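Local coordinates for protein acyl-coenzyme A oxidase (Caenorhabditis elegans, PDB 5K3H) that catalyses the FAD-dependent desaturation of acyl-CoAs to (2E)-enoyl-CoAs with release of hydrogen peroxide, the first step of peroxisomal beta-oxidation, at residues V394-R406 with A417-G429. Sequence-based numbering, arbitrary orientation.
Sequences VTHQTGEGIEQAR and ASYISEIYGVAIG
Ile402 is the knob of a knobs-into-holes contact, set among Ile420, Ile423, Tyr424 and Ala427, in an antiparallel helix pair of the acyl-CoA oxidase C-alpha1 domain. Helices 394-406 and 420-428 have N-to-C directions 172° apart and a closest axis approach of 9.4 Å. From CB of Ile402 the side chain divides. CG2, anti to the backbone N, enters between CG2 of Ile420 and CB of Tyr424, 3.6 Å from each; the other branch runs through CG1 to CD1, which ends 3.7 Å from Ala427 CB and at 4.1 Å from Ile423 CG2. Ile420 lies alongside Ile402, pointing the other way, and its CG2 also rests on Arg406 CB. At the other end of the pair Ile428 turns CD1 onto the bare CA of Gly399, where a CB would clash with that methyl.

The Tyr424 ring is met from two directions. Gly399 O lies at its edge, 3.4 Å from CE1, whereas Glu403 OE1 stands 3.6 Å above the centre of one face, the carboxylate nearly perpendicular to the ring. Glu403 gets there by a bend at chi2 (64°), and Arg406 fixes its rotation with a side-on salt bridge in which NE and NH2 both hold OE2. Shortening Glu403 to an alanine is likely to leave the Arg406 guanidinium without this carboxylate and to take away the oxygen over the Tyr424 ring. The cluster lies at the dimer interface: Ile428 of the second subunit packs on Arg406 and Glu403 of the second subunit on Tyr424. His396 and Gln404, on the same helix as Ile402, belong to the ATP site shared between the subunits. Within the salt bridge NH2 makes the shorter bond, 2.6 Å to Glu403 OE2 and nearly in line with the C-O bond, while NE reaches the same oxygen from above the carboxylate plane.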
loop_
_atom_site.group_PDB
_atom_site.type_symbol
_atom_site.label_atom_id
_atom_site.label_comp_id
_atom_site.label_asym_id
_atom_site.label_seq_id
_atom_site.Cartn_x
_atom_site.Cartn_y
_atom_site.Cartn_z
ATOM N N VAL B 394 14.922 3.503 1.984
ATOM C CA VAL B 394 14.566 3.771 0.596
ATOM C C VAL B 394 13.348 2.940 0.186
ATOM O O VAL B 394 12.452 3.424 -0.519
ATOM C CB VAL B 394 15.772 3.502 -0.322
ATOM C CG1 VAL B 394 15.346 3.515 -1.786
ATOM C CG2 VAL B 394 16.924 4.496 -0.043
ATOM N N THR B 395 13.286 1.682 0.616
ATOM C CA THR B 395 12.145 0.854 0.240
ATOM C C THR B 395 10.855 1.359 0.863
ATOM O O THR B 395 9.804 1.362 0.214
ATOM C CB THR B 395 12.405 -0.592 0.633
ATOM O OG1 THR B 395 13.572 -1.047 -0.073
ATOM C CG2 THR B 395 11.187 -1.473 0.300
ATOM N N HIS B 396 10.914 1.772 2.125
ATOM C CA HIS B 396 9.731 2.295 2.800
ATOM C C HIS B 396 9.301 3.617 2.196
ATOM O O HIS B 396 8.125 3.797 1.878
ATOM C CB HIS B 396 10.000 2.452 4.295
ATOM C CG HIS B 396 8.935 3.219 5.020
ATOM N ND1 HIS B 396 7.758 2.638 5.445
ATOM C CD2 HIS B 396 8.867 4.523 5.384
ATOM C CE1 HIS B 396 7.007 3.552 6.030
ATOM N NE2 HIS B 396 7.655 4.704 6.004
ATOM N N GLN B 397 10.247 4.545 2.000
ATOM C CA GLN B 397 9.922 5.847 1.420
ATOM C C GLN B 397 9.514 5.751 -0.042
ATOM O O GLN B 397 8.695 6.563 -0.506
ATOM C CB GLN B 397 11.105 6.794 1.551
ATOM C CG GLN B 397 11.325 7.219 2.966
ATOM C CD GLN B 397 12.271 8.363 3.080
ATOM O OE1 GLN B 397 12.825 8.835 2.093
ATOM N NE2 GLN B 397 12.526 8.777 4.304
ATOM N N THR B 398 10.067 4.785 -0.782
ATOM C CA THR B 398 9.592 4.545 -2.144
ATOM C C THR B 398 8.140 4.090 -2.128
ATOM O O THR B 398 7.313 4.617 -2.875
ATOM C CB THR B 398 10.457 3.496 -2.849
ATOM O OG1 THR B 398 11.788 3.991 -2.995
ATOM C CG2 THR B 398 9.914 3.217 -4.217
ATOM N N GLY B 399 7.809 3.129 -1.250
ATOM C CA GLY B 399 6.430 2.654 -1.124
ATOM C C GLY B 399 5.446 3.736 -0.708
ATOM O O GLY B 399 4.335 3.819 -1.244
ATOM N N GLU B 400 5.837 4.576 0.255
ATOM C CA GLU B 400 5.019 5.733 0.630
ATOM C C GLU B 400 4.723 6.627 -0.575
ATOM O O GLU B 400 3.571 7.010 -0.811
ATOM C CB GLU B 400 5.742 6.515 1.728
ATOM C CG GLU B 400 5.138 7.873 2.083
ATOM C CD GLU B 400 6.035 8.736 3.018
ATOM O OE1 GLU B 400 7.029 8.206 3.623
ATOM O OE2 GLU B 400 5.732 9.964 3.136
ATOM N N GLY B 401 5.743 6.936 -1.382
ATOM C CA GLY B 401 5.527 7.834 -2.510
ATOM C C GLY B 401 4.701 7.228 -3.629
ATOM O O GLY B 401 3.812 7.882 -4.174
ATOM N N ILE B 402 4.935 5.955 -3.943
ATOM C CA ILE B 402 4.146 5.286 -4.975
ATOM C C ILE B 402 2.676 5.260 -4.573
ATOM O O ILE B 402 1.783 5.421 -5.413
ATOM C CB ILE B 402 4.678 3.859 -5.218
ATOM C CG1 ILE B 402 6.099 3.871 -5.769
ATOM C CG2 ILE B 402 3.777 3.125 -6.207
ATOM C CD1 ILE B 402 6.722 2.540 -5.762
ATOM N N GLU B 403 2.401 5.072 -3.276
ATOM C CA GLU B 403 1.018 5.089 -2.801
ATOM C C GLU B 403 0.402 6.483 -2.902
ATOM O O GLU B 403 -0.737 6.624 -3.366
ATOM C CB GLU B 403 0.954 4.588 -1.358
ATOM C CG GLU B 403 -0.435 4.214 -0.871
ATOM C CD GLU B 403 -1.051 3.036 -1.626
ATOM O OE1 GLU B 403 -0.303 2.091 -1.992
ATOM O OE2 GLU B 403 -2.291 3.056 -1.867
ATOM N N GLN B 404 1.150 7.530 -2.531
ATOM C CA GLN B 404 0.659 8.891 -2.740
ATOM C C GLN B 404 0.365 9.148 -4.208
ATOM O O GLN B 404 -0.645 9.777 -4.543
ATOM C CB GLN B 404 1.667 9.900 -2.210
ATOM C CG GLN B 404 1.729 9.918 -0.706
ATOM C CD GLN B 404 0.377 10.209 -0.072
ATOM O OE1 GLN B 404 -0.304 11.162 -0.438
ATOM N NE2 GLN B 404 -0.018 9.386 0.883
ATOM N N ALA B 405 1.231 8.646 -5.099
ATOM C CA ALA B 405 1.013 8.762 -6.543
ATOM C C ALA B 405 -0.258 8.028 -6.979
ATOM O O ALA B 405 -1.020 8.529 -7.818
ATOM C CB ALA B 405 2.229 8.223 -7.299
ATOM N N ARG B 406 -0.506 6.829 -6.438
ATOM C CA ARG B 406 -1.751 6.154 -6.788
ATOM C C ARG B 406 -2.969 6.992 -6.380
ATOM O O ARG B 406 -3.899 7.183 -7.173
ATOM C CB ARG B 406 -1.822 4.765 -6.152
ATOM C CG ARG B 406 -2.986 3.988 -6.736
ATOM C CD ARG B 406 -3.320 2.770 -5.950
ATOM N NE ARG B 406 -3.493 3.083 -4.524
ATOM C CZ ARG B 406 -4.609 3.576 -3.983
ATOM N NH1 ARG B 406 -5.671 3.812 -4.742
ATOM N NH2 ARG B 406 -4.663 3.830 -2.679
ATOM N N ALA B 417 -5.232 0.025 -15.502
ATOM C CA ALA B 417 -4.818 0.946 -16.557
ATOM C C ALA B 417 -3.849 2.021 -16.060
ATOM O O ALA B 417 -3.182 2.664 -16.884
ATOM C CB ALA B 417 -6.049 1.594 -17.201
ATOM N N SER B 418 -3.793 2.273 -14.742
ATOM C CA SER B 418 -2.783 3.177 -14.199
ATOM C C SER B 418 -1.453 2.461 -13.998
ATOM O O SER B 418 -0.390 3.085 -14.101
ATOM C CB SER B 418 -3.239 3.752 -12.879
ATOM O OG SER B 418 -2.947 2.813 -11.865
ATOM N N TYR B 419 -1.506 1.176 -13.649
ATOM C CA TYR B 419 -0.407 0.235 -13.435
ATOM C C TYR B 419 0.322 0.466 -12.121
ATOM O O TYR B 419 1.218 -0.321 -11.802
ATOM C CB TYR B 419 0.619 0.240 -14.580
ATOM C CG TYR B 419 1.363 -1.074 -14.710
ATOM C CD1 TYR B 419 0.667 -2.280 -14.891
ATOM C CD2 TYR B 419 2.749 -1.125 -14.655
ATOM C CE1 TYR B 419 1.320 -3.482 -15.006
ATOM C CE2 TYR B 419 3.418 -2.338 -14.777
ATOM C CZ TYR B 419 2.684 -3.507 -14.946
ATOM O OH TYR B 419 3.327 -4.716 -15.060
ATOM N N ILE B 420 -0.061 1.470 -11.324
ATOM C CA ILE B 420 0.706 1.845 -10.136
ATOM C C ILE B 420 0.592 0.800 -9.034
ATOM O O ILE B 420 1.551 0.576 -8.277
ATOM C CB ILE B 420 0.249 3.228 -9.641
ATOM C CG1 ILE B 420 0.541 4.285 -10.712
ATOM C CG2 ILE B 420 0.978 3.585 -8.374
ATOM C CD1 ILE B 420 -0.014 5.649 -10.387
ATOM N N SER B 421 -0.541 0.114 -8.935
ATOM C CA SER B 421 -0.664 -0.899 -7.894
ATOM C C SER B 421 0.344 -2.025 -8.064
ATOM O O SER B 421 0.836 -2.566 -7.067
ATOM C CB SER B 421 -2.087 -1.455 -7.874
ATOM O OG SER B 421 -2.369 -2.187 -9.052
ATOM N N GLU B 422 0.667 -2.396 -9.306
ATOM C CA GLU B 422 1.700 -3.397 -9.557
ATOM C C GLU B 422 3.089 -2.805 -9.347
ATOM O O GLU B 422 3.979 -3.473 -8.805
ATOM C CB GLU B 422 1.552 -3.956 -10.978
ATOM C CG GLU B 422 2.436 -5.172 -11.314
ATOM C CD GLU B 422 2.052 -6.448 -10.580
ATOM O OE1 GLU B 422 0.889 -6.573 -10.129
ATOM O OE2 GLU B 422 2.933 -7.319 -10.428
ATOM N N ILE B 423 3.292 -1.545 -9.752
ATOM C CA ILE B 423 4.553 -0.866 -9.462
ATOM C C ILE B 423 4.805 -0.843 -7.958
ATOM O O ILE B 423 5.915 -1.137 -7.499
ATOM C CB ILE B 423 4.544 0.561 -10.060
ATOM C CG1 ILE B 423 4.491 0.528 -11.593
ATOM C CG2 ILE B 423 5.741 1.373 -9.598
ATOM C CD1 ILE B 423 4.019 1.845 -12.217
ATOM N N TYR B 424 3.769 -0.543 -7.164
ATOM C CA TYR B 424 3.897 -0.568 -5.710
ATOM C C TYR B 424 4.268 -1.960 -5.214
ATOM O O TYR B 424 5.171 -2.123 -4.385
ATOM C CB TYR B 424 2.582 -0.099 -5.067
ATOM C CG TYR B 424 2.535 -0.183 -3.546
ATOM C CD1 TYR B 424 3.182 0.765 -2.747
ATOM C CD2 TYR B 424 1.840 -1.207 -2.911
ATOM C CE1 TYR B 424 3.140 0.687 -1.363
ATOM C CE2 TYR B 424 1.795 -1.288 -1.523
ATOM C CZ TYR B 424 2.454 -0.339 -0.753
ATOM O OH TYR B 424 2.414 -0.412 0.633
ATOM N N GLY B 425 3.541 -2.975 -5.672
ATOM C CA GLY B 425 3.748 -4.321 -5.155
ATOM C C GLY B 425 5.125 -4.896 -5.446
ATOM O O GLY B 425 5.686 -5.644 -4.638
ATOM N N VAL B 426 5.671 -4.604 -6.619
ATOM C CA VAL B 426 7.012 -5.081 -6.907
ATOM C C VAL B 426 8.033 -4.323 -6.062
ATOM O O VAL B 426 8.900 -4.932 -5.431
ATOM C CB VAL B 426 7.308 -4.952 -8.407
ATOM C CG1 VAL B 426 8.742 -5.385 -8.682
ATOM C CG2 VAL B 426 6.302 -5.772 -9.191
ATOM N N ALA B 427 7.931 -2.982 -6.012
ATOM C CA ALA B 427 8.885 -2.182 -5.232
ATOM C C ALA B 427 8.909 -2.586 -3.761
ATOM O O ALA B 427 9.971 -2.608 -3.133
ATOM C CB ALA B 427 8.565 -0.698 -5.352
ATOM N N ILE B 428 7.747 -2.870 -3.179
ATOM C CA ILE B 428 7.708 -3.176 -1.753
ATOM C C ILE B 428 8.193 -4.598 -1.472
ATOM O O ILE B 428 8.605 -4.900 -0.350
ATOM C CB ILE B 428 6.284 -2.911 -1.235
ATOM C CG1 ILE B 428 6.358 -2.259 0.133
ATOM C CG2 ILE B 428 5.411 -4.180 -1.256
ATOM C CD1 ILE B 428 6.868 -0.809 0.075
ATOM N N GLY B 429 8.214 -5.474 -2.464
ATOM C CA GLY B 429 8.645 -6.845 -2.233
ATOM C C GLY B 429 10.154 -7.035 -2.265
ATOM O O GLY B 429 10.926 -6.072 -2.168
#